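Local coordinates for ribokinase (Giardia lamblia, PDB 6WHJ), which probably catalyses the ATP- and magnesium-dependent phosphorylation of D-ribose at O-5, giving D-ribose 5-phosphate, at residues N16-W21 with G99-Y104; L233-F238 with S245-T250; A308-V313 with Q332-A337; M143-S148 with A180-S185; G66-D71 with N88-V93. One frame throughout, in Å; residues are numbered along the deposited sequence.

Interaction 1 of 5, residues N16-W21 with G99-Y104; sequences NRDLVW and GNAGIY. With EDO (1,2-ethanediol), chain F.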
# COMPACT_ATOMS: atom_id res chain seq x y z
N ASN B 16 13.18 -2.11 -3.42
CA ASN B 16 11.92 -1.89 -2.73
C ASN B 16 11.21 -3.22 -2.56
O ASN B 16 11.16 -4.03 -3.50
CB ASN B 16 11.00 -0.93 -3.52
CG ASN B 16 11.60 0.45 -3.71
OD1 ASN B 16 12.12 1.05 -2.78
ND2 ASN B 16 11.53 0.96 -4.93
N ARG B 17 10.68 -3.46 -1.37
CA ARG B 17 9.74 -4.56 -1.17
C ARG B 17 8.38 -4.08 -1.68
O ARG B 17 7.81 -3.12 -1.15
CB ARG B 17 9.68 -4.97 0.30
CG ARG B 17 8.81 -6.20 0.57
CD ARG B 17 9.25 -7.33 -0.31
NE ARG B 17 8.54 -8.58 -0.04
CZ ARG B 17 9.07 -9.66 0.53
NH1 ARG B 17 10.35 -9.67 0.90
NH2 ARG B 17 8.32 -10.75 0.71
N ASP B 18 7.88 -4.72 -2.73
CA ASP B 18 6.62 -4.32 -3.34
C ASP B 18 5.45 -4.89 -2.53
O ASP B 18 5.37 -6.11 -2.32
CB ASP B 18 6.56 -4.83 -4.78
CG ASP B 18 7.36 -3.98 -5.75
OD1 ASP B 18 7.79 -2.86 -5.41
OD2 ASP B 18 7.60 -4.47 -6.88
N LEU B 19 4.59 -4.02 -2.01
CA LEU B 19 3.37 -4.45 -1.33
C LEU B 19 2.19 -4.08 -2.21
O LEU B 19 1.86 -2.90 -2.37
CB LEU B 19 3.26 -3.82 0.06
CG LEU B 19 4.51 -3.95 0.93
CD1 LEU B 19 4.40 -3.10 2.18
CD2 LEU B 19 4.70 -5.40 1.27
N VAL B 20 1.52 -5.11 -2.75
CA VAL B 20 0.63 -4.97 -3.89
C VAL B 20 -0.75 -5.48 -3.51
O VAL B 20 -0.89 -6.58 -2.98
CB VAL B 20 1.16 -5.73 -5.12
CG1 VAL B 20 0.20 -5.61 -6.29
CG2 VAL B 20 2.52 -5.19 -5.52
N TRP B 21 -1.78 -4.68 -3.80
CA TRP B 21 -3.17 -5.08 -3.64
C TRP B 21 -3.85 -5.09 -5.00
O TRP B 21 -3.78 -4.10 -5.74
CB TRP B 21 -3.91 -4.14 -2.67
CG TRP B 21 -3.52 -4.29 -1.23
CD1 TRP B 21 -4.16 -5.03 -0.27
CD2 TRP B 21 -2.39 -3.69 -0.58
NE1 TRP B 21 -3.50 -4.92 0.93
CE2 TRP B 21 -2.41 -4.10 0.77
CE3 TRP B 21 -1.36 -2.84 -1.02
CZ2 TRP B 21 -1.44 -3.71 1.68
CZ3 TRP B 21 -0.41 -2.44 -0.10
CH2 TRP B 21 -0.45 -2.88 1.23
N GLY B 99 13.37 0.03 1.84
CA GLY B 99 12.36 0.71 1.04
C GLY B 99 11.22 -0.21 0.66
O GLY B 99 11.38 -1.43 0.57
N ASN B 100 10.04 0.38 0.47
CA ASN B 100 8.90 -0.38 -0.02
C ASN B 100 8.08 0.47 -0.98
O ASN B 100 8.33 1.66 -1.18
CB ASN B 100 7.99 -0.92 1.11
CG ASN B 100 7.37 0.16 1.98
OD1 ASN B 100 7.03 1.24 1.52
ND2 ASN B 100 7.12 -0.19 3.23
N ALA B 101 7.09 -0.18 -1.58
CA ALA B 101 6.10 0.46 -2.44
C ALA B 101 4.73 -0.11 -2.13
O ALA B 101 4.57 -1.34 -2.04
CB ALA B 101 6.45 0.23 -3.92
N GLY B 102 3.74 0.77 -1.98
CA GLY B 102 2.36 0.37 -1.83
C GLY B 102 1.66 0.54 -3.16
O GLY B 102 1.52 1.65 -3.66
N ILE B 103 1.21 -0.58 -3.72
CA ILE B 103 0.77 -0.64 -5.11
C ILE B 103 -0.67 -1.11 -5.18
O ILE B 103 -1.04 -2.10 -4.52
CB ILE B 103 1.70 -1.54 -5.94
CG1 ILE B 103 3.14 -1.02 -5.87
CG2 ILE B 103 1.21 -1.66 -7.38
CD1 ILE B 103 4.15 -1.84 -6.63
N TYR B 104 -1.48 -0.40 -5.95
CA TYR B 104 -2.81 -0.84 -6.35
C TYR B 104 -2.80 -1.21 -7.83
O TYR B 104 -2.36 -0.42 -8.67
CB TYR B 104 -3.88 0.24 -6.14
CG TYR B 104 -4.09 0.73 -4.72
CD1 TYR B 104 -3.63 0.01 -3.62
CD2 TYR B 104 -4.78 1.91 -4.49
CE1 TYR B 104 -3.86 0.47 -2.33
CE2 TYR B 104 -5.01 2.37 -3.22
CZ TYR B 104 -4.55 1.66 -2.15
OH TYR B 104 -4.79 2.16 -0.89
C1 EDO F . 9.35 -0.09 -9.04
O1 EDO F . 9.04 1.27 -8.70
C2 EDO F . 8.87 -1.03 -7.94
O2 EDO F . 9.22 -0.45 -6.67

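Interaction 2 of 5, residues L233-F238 with S245-T250; sequences LKFVLF and SRIVQT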
# COMPACT_ATOMS: atom_id res chain seq x y z
N LEU B 233 26.84 12.15 -24.23
CA LEU B 233 25.67 11.41 -24.73
C LEU B 233 25.84 11.02 -26.19
O LEU B 233 26.06 11.88 -27.05
CB LEU B 233 24.39 12.23 -24.55
CG LEU B 233 23.08 11.54 -24.97
CD1 LEU B 233 22.79 10.26 -24.21
CD2 LEU B 233 21.90 12.49 -24.84
N LYS B 234 25.71 9.73 -26.46
CA LYS B 234 25.92 9.18 -27.79
C LYS B 234 24.67 8.60 -28.42
O LYS B 234 24.53 8.63 -29.65
CB LYS B 234 27.00 8.10 -27.75
CG LYS B 234 28.38 8.63 -27.39
CD LYS B 234 29.27 7.52 -26.84
CE LYS B 234 30.54 8.11 -26.25
NZ LYS B 234 30.29 8.64 -24.88
N PHE B 235 23.77 8.04 -27.61
CA PHE B 235 22.55 7.42 -28.11
C PHE B 235 21.42 7.65 -27.12
O PHE B 235 21.64 7.59 -25.90
CB PHE B 235 22.73 5.92 -28.33
CG PHE B 235 23.74 5.58 -29.37
CD1 PHE B 235 25.03 5.22 -29.01
CD2 PHE B 235 23.42 5.64 -30.72
CE1 PHE B 235 25.97 4.92 -29.96
CE2 PHE B 235 24.35 5.34 -31.68
CZ PHE B 235 25.63 4.98 -31.30
N VAL B 236 20.23 7.89 -27.64
CA VAL B 236 19.00 7.86 -26.87
C VAL B 236 18.22 6.66 -27.36
O VAL B 236 17.90 6.56 -28.55
CB VAL B 236 18.18 9.15 -27.03
CG1 VAL B 236 16.90 9.06 -26.22
CG2 VAL B 236 19.01 10.36 -26.63
N LEU B 237 17.94 5.72 -26.46
CA LEU B 237 17.10 4.57 -26.76
C LEU B 237 15.71 4.90 -26.23
O LEU B 237 15.46 4.81 -25.02
CB LEU B 237 17.65 3.31 -26.09
CG LEU B 237 17.25 1.92 -26.59
CD1 LEU B 237 18.16 0.87 -25.92
CD2 LEU B 237 15.79 1.59 -26.39
N PHE B 238 14.79 5.25 -27.13
CA PHE B 238 13.41 5.51 -26.74
C PHE B 238 12.68 4.18 -26.59
O PHE B 238 12.69 3.36 -27.51
CB PHE B 238 12.69 6.36 -27.78
CG PHE B 238 13.14 7.78 -27.85
CD1 PHE B 238 12.61 8.72 -27.00
CD2 PHE B 238 14.09 8.17 -28.79
CE1 PHE B 238 13.02 10.04 -27.07
CE2 PHE B 238 14.50 9.48 -28.86
CZ PHE B 238 13.97 10.42 -28.00
N SER B 245 11.05 -0.05 -29.80
CA SER B 245 11.99 0.95 -29.32
C SER B 245 12.59 1.70 -30.51
O SER B 245 12.36 1.36 -31.67
CB SER B 245 13.10 0.34 -28.45
OG SER B 245 13.52 -0.92 -28.96
N ARG B 246 13.34 2.75 -30.19
CA ARG B 246 13.89 3.64 -31.21
C ARG B 246 15.23 4.14 -30.72
O ARG B 246 15.30 4.77 -29.66
CB ARG B 246 12.94 4.80 -31.47
CG ARG B 246 12.20 4.70 -32.78
CD ARG B 246 13.11 5.09 -33.91
NE ARG B 246 13.45 6.51 -33.85
CZ ARG B 246 12.89 7.45 -34.61
NH1 ARG B 246 11.95 7.12 -35.49
NH2 ARG B 246 13.27 8.72 -34.50
N ILE B 247 16.29 3.85 -31.47
CA ILE B 247 17.63 4.30 -31.15
C ILE B 247 17.95 5.49 -32.05
O ILE B 247 17.89 5.37 -33.28
CB ILE B 247 18.66 3.18 -31.34
CG1 ILE B 247 18.30 2.00 -30.44
CG2 ILE B 247 20.06 3.68 -31.02
CD1 ILE B 247 19.01 0.73 -30.82
N VAL B 248 18.30 6.62 -31.45
CA VAL B 248 18.70 7.81 -32.19
C VAL B 248 20.10 8.18 -31.76
O VAL B 248 20.37 8.29 -30.56
CB VAL B 248 17.73 8.98 -31.97
CG1 VAL B 248 18.13 10.17 -32.84
CG2 VAL B 248 16.30 8.55 -32.29
N GLN B 249 20.99 8.38 -32.74
CA GLN B 249 22.33 8.86 -32.47
C GLN B 249 22.31 10.37 -32.28
O GLN B 249 21.60 11.08 -33.00
CB GLN B 249 23.26 8.52 -33.63
CG GLN B 249 24.73 8.68 -33.29
CD GLN B 249 25.63 8.00 -34.29
OE1 GLN B 249 25.16 7.50 -35.32
NE2 GLN B 249 26.91 7.93 -33.98
N THR B 250 23.08 10.87 -31.32
CA THR B 250 23.21 12.32 -31.18
C THR B 250 24.02 12.91 -32.35
O THR B 250 24.76 12.21 -33.04
CB THR B 250 23.87 12.68 -29.85
OG1 THR B 250 25.18 12.10 -29.78
CG2 THR B 250 23.03 12.18 -28.67
O HOH W 1 27.47 8.37 -31.05

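Interaction 3 of 5, residues A308-V313 with Q332-A337; sequences ARFASV and QEVDDA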
# COMPACT_ATOMS: atom_id res chain seq x y z
N ALA B 308 19.55 -4.12 -28.60
CA ALA B 308 18.13 -3.87 -28.37
C ALA B 308 17.24 -4.96 -28.98
O ALA B 308 16.18 -5.27 -28.41
CB ALA B 308 17.74 -2.49 -28.92
N ARG B 309 17.65 -5.56 -30.10
CA ARG B 309 16.91 -6.70 -30.63
C ARG B 309 16.88 -7.84 -29.62
O ARG B 309 15.85 -8.48 -29.40
CB ARG B 309 17.51 -7.20 -31.94
CG ARG B 309 17.20 -6.35 -33.16
CD ARG B 309 17.70 -7.03 -34.45
NE ARG B 309 19.12 -6.80 -34.72
CZ ARG B 309 19.60 -5.74 -35.38
NH1 ARG B 309 18.76 -4.81 -35.82
NH2 ARG B 309 20.89 -5.61 -35.59
N PHE B 310 18.02 -8.09 -28.98
CA PHE B 310 18.10 -9.09 -27.93
C PHE B 310 17.19 -8.73 -26.77
O PHE B 310 16.43 -9.57 -26.28
CB PHE B 310 19.57 -9.21 -27.50
CG PHE B 310 19.83 -10.20 -26.41
CD1 PHE B 310 20.12 -11.52 -26.71
CD2 PHE B 310 19.89 -9.80 -25.09
CE1 PHE B 310 20.41 -12.43 -25.71
CE2 PHE B 310 20.18 -10.70 -24.09
CZ PHE B 310 20.44 -12.01 -24.39
N ALA B 311 17.19 -7.45 -26.37
CA ALA B 311 16.37 -7.03 -25.24
C ALA B 311 14.89 -7.16 -25.55
O ALA B 311 14.10 -7.48 -24.66
CB ALA B 311 16.72 -5.60 -24.84
N SER B 312 14.50 -6.91 -26.81
CA SER B 312 13.10 -7.07 -27.20
C SER B 312 12.63 -8.52 -27.04
O SER B 312 11.55 -8.78 -26.51
CB SER B 312 12.89 -6.60 -28.64
OG SER B 312 13.25 -5.24 -28.77
N VAL B 313 13.45 -9.48 -27.49
CA VAL B 313 13.07 -10.88 -27.39
C VAL B 313 12.91 -11.28 -25.93
O VAL B 313 11.95 -11.98 -25.57
CB VAL B 313 14.11 -11.76 -28.12
CG1 VAL B 313 13.84 -13.25 -27.92
CG2 VAL B 313 14.14 -11.42 -29.61
N GLN B 332 19.13 -19.40 -22.17
CA GLN B 332 18.85 -20.36 -23.23
C GLN B 332 17.48 -20.10 -23.84
O GLN B 332 17.31 -20.24 -25.06
CB GLN B 332 18.96 -21.79 -22.70
CG GLN B 332 19.25 -22.83 -23.79
CD GLN B 332 20.47 -22.49 -24.65
OE1 GLN B 332 20.48 -22.74 -25.86
NE2 GLN B 332 21.51 -21.94 -24.02
N GLU B 333 16.49 -19.75 -23.01
CA GLU B 333 15.18 -19.40 -23.54
C GLU B 333 15.25 -18.20 -24.47
O GLU B 333 14.59 -18.17 -25.51
CB GLU B 333 14.20 -19.13 -22.40
CG GLU B 333 13.97 -20.30 -21.47
CD GLU B 333 13.26 -19.88 -20.20
OE1 GLU B 333 13.68 -20.31 -19.11
OE2 GLU B 333 12.30 -19.10 -20.31
N VAL B 334 16.04 -17.18 -24.10
CA VAL B 334 16.22 -16.02 -24.97
C VAL B 334 16.97 -16.41 -26.24
O VAL B 334 16.57 -16.06 -27.36
CB VAL B 334 16.95 -14.89 -24.23
CG1 VAL B 334 17.07 -13.67 -25.12
CG2 VAL B 334 16.24 -14.53 -22.95
N ASP B 335 18.07 -17.16 -26.10
CA ASP B 335 18.83 -17.61 -27.27
C ASP B 335 17.98 -18.45 -28.20
O ASP B 335 18.07 -18.32 -29.43
CB ASP B 335 20.08 -18.40 -26.85
CG ASP B 335 21.18 -17.52 -26.30
OD1 ASP B 335 22.14 -18.09 -25.73
OD2 ASP B 335 21.10 -16.28 -26.42
N ASP B 336 17.15 -19.35 -27.64
CA ASP B 336 16.34 -20.21 -28.49
C ASP B 336 15.35 -19.40 -29.32
O ASP B 336 15.27 -19.57 -30.54
CB ASP B 336 15.59 -21.25 -27.64
CG ASP B 336 16.51 -22.32 -27.06
OD1 ASP B 336 16.13 -22.92 -26.03
OD2 ASP B 336 17.60 -22.56 -27.62
N ALA B 337 14.61 -18.50 -28.68
CA ALA B 337 13.59 -17.74 -29.40
C ALA B 337 14.20 -16.74 -30.38
O ALA B 337 13.56 -16.38 -31.37
CB ALA B 337 12.67 -17.03 -28.41

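Interaction 4 of 5, residues M143-S148 with A180-S185; sequences MQCEIS and ADYDFS. With EDO (1,2-ethanediol), chain F.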
# COMPACT_ATOMS: atom_id res chain seq x y z
N MET B 143 22.01 3.29 -13.76
CA MET B 143 21.33 3.99 -12.68
C MET B 143 19.91 4.33 -13.13
O MET B 143 19.62 4.40 -14.33
CB MET B 143 22.05 5.28 -12.29
CG MET B 143 23.48 5.08 -11.82
SD MET B 143 24.18 6.57 -11.08
CE MET B 143 23.20 6.73 -9.58
N GLN B 144 19.04 4.55 -12.14
CA GLN B 144 17.65 4.94 -12.37
C GLN B 144 17.32 6.19 -11.55
O GLN B 144 18.19 7.04 -11.33
CB GLN B 144 16.68 3.82 -12.01
CG GLN B 144 17.01 2.49 -12.64
CD GLN B 144 18.11 1.76 -11.91
OE1 GLN B 144 18.28 1.92 -10.71
NE2 GLN B 144 18.85 0.94 -12.63
N CYS B 145 16.08 6.29 -11.07
CA CYS B 145 15.64 7.48 -10.34
C CYS B 145 14.94 7.11 -9.04
O CYS B 145 14.02 7.82 -8.61
CB CYS B 145 14.71 8.33 -11.21
SG CYS B 145 15.48 9.04 -12.68
N GLU B 146 15.37 6.04 -8.38
CA GLU B 146 14.73 5.59 -7.14
C GLU B 146 15.67 5.66 -5.94
O GLU B 146 15.44 4.96 -4.95
CB GLU B 146 14.16 4.19 -7.31
CG GLU B 146 12.91 4.12 -8.18
CD GLU B 146 12.29 2.73 -8.23
OE1 GLU B 146 12.96 1.76 -7.82
OE2 GLU B 146 11.13 2.61 -8.69
N ILE B 147 16.74 6.45 -6.01
CA ILE B 147 17.49 6.85 -4.82
C ILE B 147 17.40 8.37 -4.72
O ILE B 147 16.67 9.01 -5.50
CB ILE B 147 18.96 6.37 -4.85
CG1 ILE B 147 19.75 7.02 -5.99
CG2 ILE B 147 19.03 4.83 -4.93
CD1 ILE B 147 21.26 6.79 -5.92
N SER B 148 18.12 8.97 -3.79
CA SER B 148 17.95 10.40 -3.54
C SER B 148 18.60 11.24 -4.64
O SER B 148 19.64 10.86 -5.20
CB SER B 148 18.56 10.78 -2.20
OG SER B 148 19.86 11.33 -2.37
N ALA B 180 10.47 15.13 -10.69
CA ALA B 180 10.74 16.53 -10.98
C ALA B 180 11.94 17.06 -10.19
O ALA B 180 12.50 18.10 -10.55
CB ALA B 180 9.51 17.38 -10.69
N ASP B 181 12.35 16.37 -9.12
CA ASP B 181 13.44 16.87 -8.29
C ASP B 181 14.81 16.35 -8.73
O ASP B 181 15.81 16.66 -8.07
CB ASP B 181 13.20 16.49 -6.82
CG ASP B 181 12.92 15.00 -6.63
OD1 ASP B 181 12.91 14.26 -7.63
OD2 ASP B 181 12.72 14.57 -5.47
N TYR B 182 14.89 15.61 -9.83
CA TYR B 182 16.17 15.11 -10.34
C TYR B 182 16.82 16.11 -11.28
O TYR B 182 16.17 16.61 -12.21
CB TYR B 182 15.96 13.78 -11.06
CG TYR B 182 16.34 12.57 -10.24
CD1 TYR B 182 17.10 11.55 -10.80
CD2 TYR B 182 15.87 12.42 -8.95
CE1 TYR B 182 17.43 10.43 -10.07
CE2 TYR B 182 16.20 11.30 -8.20
CZ TYR B 182 16.97 10.31 -8.77
OH TYR B 182 17.29 9.18 -8.04
N ASP B 183 18.10 16.38 -11.05
CA ASP B 183 18.91 17.21 -11.94
C ASP B 183 19.32 16.34 -13.12
O ASP B 183 20.43 15.79 -13.18
CB ASP B 183 20.11 17.77 -11.19
CG ASP B 183 20.80 18.89 -11.94
OD1 ASP B 183 20.65 18.97 -13.18
OD2 ASP B 183 21.49 19.71 -11.28
N PHE B 184 18.39 16.20 -14.08
CA PHE B 184 18.65 15.35 -15.24
C PHE B 184 19.75 15.94 -16.12
O PHE B 184 20.56 15.20 -16.69
CB PHE B 184 17.37 15.17 -16.05
CG PHE B 184 16.37 14.29 -15.38
CD1 PHE B 184 16.58 12.92 -15.30
CD2 PHE B 184 15.24 14.83 -14.80
CE1 PHE B 184 15.65 12.10 -14.67
CE2 PHE B 184 14.31 14.02 -14.16
CZ PHE B 184 14.52 12.64 -14.10
N SER B 185 19.82 17.26 -16.20
CA SER B 185 20.87 17.89 -16.99
C SER B 185 22.25 17.47 -16.48
O SER B 185 23.13 17.11 -17.28
CB SER B 185 20.69 19.41 -16.96
OG SER B 185 21.74 20.08 -17.62
C1 EDO F . 9.35 -0.09 -9.04
O1 EDO F . 9.04 1.27 -8.70
C2 EDO F . 8.87 -1.03 -7.94
O2 EDO F . 9.22 -0.45 -6.67

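Interaction 5 of 5, residues G66-D71 with N88-V93; sequences GAVGKD and NCIKQV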
# COMPACT_ATOMS: atom_id res chain seq x y z
N GLY B 66 23.37 -1.24 -3.63
CA GLY B 66 22.17 -0.68 -3.03
C GLY B 66 22.24 -0.75 -1.52
O GLY B 66 23.12 -1.39 -0.95
N ALA B 67 21.27 -0.10 -0.88
CA ALA B 67 21.19 -0.04 0.58
C ALA B 67 19.79 -0.44 1.04
O ALA B 67 18.79 -0.02 0.45
CB ALA B 67 21.53 1.36 1.10
N VAL B 68 19.75 -1.27 2.08
CA VAL B 68 18.52 -1.76 2.70
C VAL B 68 18.67 -1.62 4.22
O VAL B 68 19.76 -1.39 4.74
CB VAL B 68 18.20 -3.22 2.32
CG1 VAL B 68 18.05 -3.35 0.80
CG2 VAL B 68 19.28 -4.17 2.87
N GLY B 69 17.55 -1.78 4.92
CA GLY B 69 17.55 -1.62 6.36
C GLY B 69 18.06 -2.86 7.08
O GLY B 69 18.29 -3.91 6.49
N LYS B 70 18.29 -2.70 8.38
CA LYS B 70 18.63 -3.83 9.24
C LYS B 70 17.33 -4.41 9.79
O LYS B 70 17.05 -4.38 10.99
CB LYS B 70 19.59 -3.41 10.34
CG LYS B 70 20.99 -3.20 9.82
CD LYS B 70 21.94 -2.65 10.88
CE LYS B 70 23.36 -2.53 10.32
NZ LYS B 70 24.33 -2.13 11.35
N ASP B 71 16.56 -4.98 8.88
CA ASP B 71 15.24 -5.53 9.17
C ASP B 71 15.07 -6.81 8.37
O ASP B 71 16.00 -7.29 7.71
CB ASP B 71 14.12 -4.54 8.83
CG ASP B 71 14.31 -3.86 7.46
OD1 ASP B 71 14.66 -4.55 6.47
OD2 ASP B 71 14.07 -2.64 7.38
N ASN B 88 27.13 -8.58 -5.09
CA ASN B 88 26.58 -7.28 -4.75
C ASN B 88 27.37 -6.73 -3.58
O ASN B 88 28.18 -7.43 -2.97
CB ASN B 88 25.09 -7.39 -4.39
CG ASN B 88 24.86 -8.26 -3.20
OD1 ASN B 88 25.02 -7.82 -2.06
ND2 ASN B 88 24.48 -9.51 -3.43
N CYS B 89 27.18 -5.44 -3.29
CA CYS B 89 27.59 -4.88 -2.00
C CYS B 89 26.40 -4.15 -1.38
O CYS B 89 26.43 -2.96 -1.09
CB CYS B 89 28.83 -3.98 -2.11
SG CYS B 89 28.67 -2.59 -3.23
N ILE B 90 25.30 -4.89 -1.19
CA ILE B 90 24.12 -4.37 -0.52
C ILE B 90 24.48 -4.06 0.93
O ILE B 90 24.75 -4.96 1.73
CB ILE B 90 22.92 -5.34 -0.59
CG1 ILE B 90 22.58 -5.68 -2.04
CG2 ILE B 90 21.75 -4.74 0.13
CD1 ILE B 90 21.57 -6.79 -2.18
N LYS B 91 24.54 -2.77 1.25
CA LYS B 91 24.85 -2.33 2.60
C LYS B 91 23.57 -2.26 3.44
O LYS B 91 22.58 -1.67 3.01
CB LYS B 91 25.53 -0.96 2.54
CG LYS B 91 26.92 -0.97 1.87
CD LYS B 91 27.86 -2.07 2.36
CE LYS B 91 29.11 -2.10 1.47
NZ LYS B 91 30.08 -3.22 1.74
N GLN B 92 23.60 -2.85 4.63
CA GLN B 92 22.46 -2.76 5.54
C GLN B 92 22.68 -1.62 6.53
O GLN B 92 23.69 -1.61 7.24
CB GLN B 92 22.24 -4.09 6.27
CG GLN B 92 21.58 -5.12 5.39
CD GLN B 92 21.14 -6.37 6.12
OE1 GLN B 92 21.94 -7.27 6.41
NE2 GLN B 92 19.84 -6.45 6.42
N VAL B 93 21.74 -0.67 6.58
CA VAL B 93 21.86 0.54 7.38
C VAL B 93 20.74 0.59 8.42
O VAL B 93 19.66 0.01 8.23
CB VAL B 93 21.83 1.83 6.52
CG1 VAL B 93 22.93 1.79 5.47
CG2 VAL B 93 20.49 2.00 5.86

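Interaction 1 of 5, residues N16-W21 with G99-Y104
Val20 and Ile103 form the tight part of this parallel strand pair. Val20 CG2 lies 3.8 Å from Ile103 CB and 3.9 Å from Ile103 CD1. Ile103 CG1 is anti to its own carbonyl carbon (chi1 -59°), and CD1 beyond it also meets Asp18 CG at 4.0 Å. Five backbone bonds join the strands, from Arg17 N to Gly99 O through to Trp21 N to Ile103 O. The other end of the same face is polar, and Asp18 there is partly exposed. A 1,2-ethanediol, probably from the crystallisation liquor, lies against it. Asn16 ND2 donates to the diol O2 at 3.2 Å, and that O2 donates to Asp18 OD1 at 3.1 Å. Asn16, Arg17 and Asp18 are predicted to bind the substrate. On the other face, Trp21 NE1 hydrogen-bonds Asn100 OD1 of the second subunit, and Tyr104 stacks on Tyr104 of the second subunit, as in the beta-clasp of ribokinases. Strands 32-42 and 111-116 flank the pair and complete the four-stranded lid.

Interaction 2 of 5, residues L233-F238 with S245-T250
Gln249 and Phe235 lie side by side, pointing the same way. Gln249 CB is 3.9 Å from Phe235 CE2. Gln249 CG, anti to the backbone N (chi1 -166°), is 3.7 Å from the same CE2 and 3.6 Å from Lys234 O. CD stays 3.9 Å from CE2, and NE2 ends 4.2 Å from Phe235 CZ. The amide and ring planes are 27° apart. NE2 also donates to a water at 3.0 Å, and that water donates to Lys234 O. The strands form a beta hairpin near one edge of the large mixed sheet. Val236 pairs with Val248, and Phe238 with Arg246, as hydrogen-bonded pairs; Phe235-Gln249 and Leu237-Ile247 are non-hydrogen-bonded pairs. Past the last strand pair, Thr250 OG1 donates to Leu233 O at 2.9 Å. Phe235 and Ile247 face helix 301-318. On the opposite face, Val248 CG2 sits at the edge of the Phe238 ring, 4.0 Å from CE2, and both side chains touch Val223 of helix 216-228.

Interaction 3 of 5, residues A308-V313 with Q332-A337
Phe310 and Val313 meet Val334 and Ala337 in an apolar helix-to-helix contact, where helix 301-318 is crossed by the C-terminal helix 331-341. The short segments run at 109° to each other, and their axes come no closer than 9.9 Å. The contact is small, with about 207 Å² buried, and is made mainly by side chains. Val334 touches both Phe310 and Val313. Its CG1 is anti to the backbone N (chi1 -177°) and lies over one face of the Phe310 ring, 4.0 Å from the centroid. This is a CH-pi contact. The nearest ring atom is Phe310 CE1, 3.6 Å from Val334 CG1. The two side chains cross at about a right angle. Asp335 approaches the same ring differently: its OD2 is at the edge, in the ring plane, 4.0 Å from Phe310 CE1. The main partner of that carboxylate is Arg331, which forms a salt bridge with it. The same Val334 CG1 is 4.3 Å from Val313 CG1, which also lies 4.0 Å from Ala337 CB. Leu338 also touches Phe310 and Val313, and Tyr261 touches Val313 and Ala337. No hydrogen bond passes between the two segments. They are joined mainly by apolar and CH-pi contact, which depends on close fit and not on directional bonds, while Glu333 and Asp335 pair their charges outside it, with Arg321 and Arg331.

Interaction 4 of 5, residues M143-S148 with A180-S185
Cys145 and Ile147 belong to the loop that follows strand 140-143 and carries Glu146, a predicted substrate-binding residue; Tyr182 packs against this loop. Its ring takes Cys145 CB over one face, a CH-pi contact with CB 4.0 Å from the centroid. Cys145 SG stands oblique to the same ring, 3.5 Å from Tyr182 CD1. Cys145 SG, anti to its own carbonyl carbon (chi1 -64°), also reaches the edge of the Phe184 ring, 3.7 Å from Phe184 CE1. It thus makes sulfur-aromatic contacts with two rings. The Phe184 ring in turn has Tyr182 CB over one face, toward the rim. At the far end of the tyrosine, Tyr182 OH donates to Ile147 O at 2.6 Å. That oxygen lies in the plane of the ring, but the hydroxyl sits above the carbonyl plane, 54° out of it. Thr152 OG1 is a second, weak partner of the hydroxyl. The Glu146 side chain sets off away from residues 180-185. Its OE2 lies close to O1 of the 1,2-ethanediol, at a doubtfully short distance, and its OE1 is held by Ser14 OG and Lys44 N. Ser148 OG caps the start of helix 149-165 at Asn151 N. Asp183 OD1 caps helix 184-188 at Lys186 N. Strand 170-173 lies alongside, with Phe173 touching both Cys145 and Phe184.

Interaction 5 of 5, residues G66-D71 with N88-V93
The flat amide of Gln92 meets Gly69 through NE2, which donates to Gly69 O at 3.0 Å. The donor lies in the Gly69 carbonyl plane, and the oxygen is 18° out of the amide plane. NE2 also bonds Asp75 OD1 of helix 72-84, so two acceptors fix the amide. A second amide, on Asn88, accepts from Ile90 N at 3.1 Å through a lone pair of OD1; this is an Asx turn. Val68 CG2 packs 3.5 Å from Gln92 CG and 3.7 Å from Ile90 CG2. Lys70 runs extended beyond CG, bringing CE to 3.2 Å from Gln92 O. The backbones pair in parallel: Lys91 N bonds Gly66 O, Val68 N bonds Lys91 O, and Val93 N bonds Val68 O. Asp71 caps helix 72-84, its OD1 taking both Gly74 N and Thr98 OG1. Strand 62-69, that helix and strand 91-93 make a beta-alpha-beta unit, and strand 91-93 is the outermost strand on this side of the large sheet.

How the interactions relate
Interactions 1 and 4 share one site. The 1,2-ethanediol hydrogen-bonds Asn16 and Asp18 of the lid and lies close against Glu146 of the loop, and Asn16 ND2 is 3.3 Å from Glu146 OE1. All three residues are predicted to bind the sugar. Interaction 5 lies about 5 Å from interaction 1 at the nearest atoms, and strand 91-93 leads into lid strand 99-105. Interactions 2 and 5 belong to the same large sheet, with centres about 33 Å apart, towards its two ends. Interactions 2 and 3 touch, with Ile247 CD1 4.0 Å from Ala308 CB. Interaction 2 is about 32 Å from interaction 1, centre to centre, and close to predicted ATP-binding residues such as Leu240.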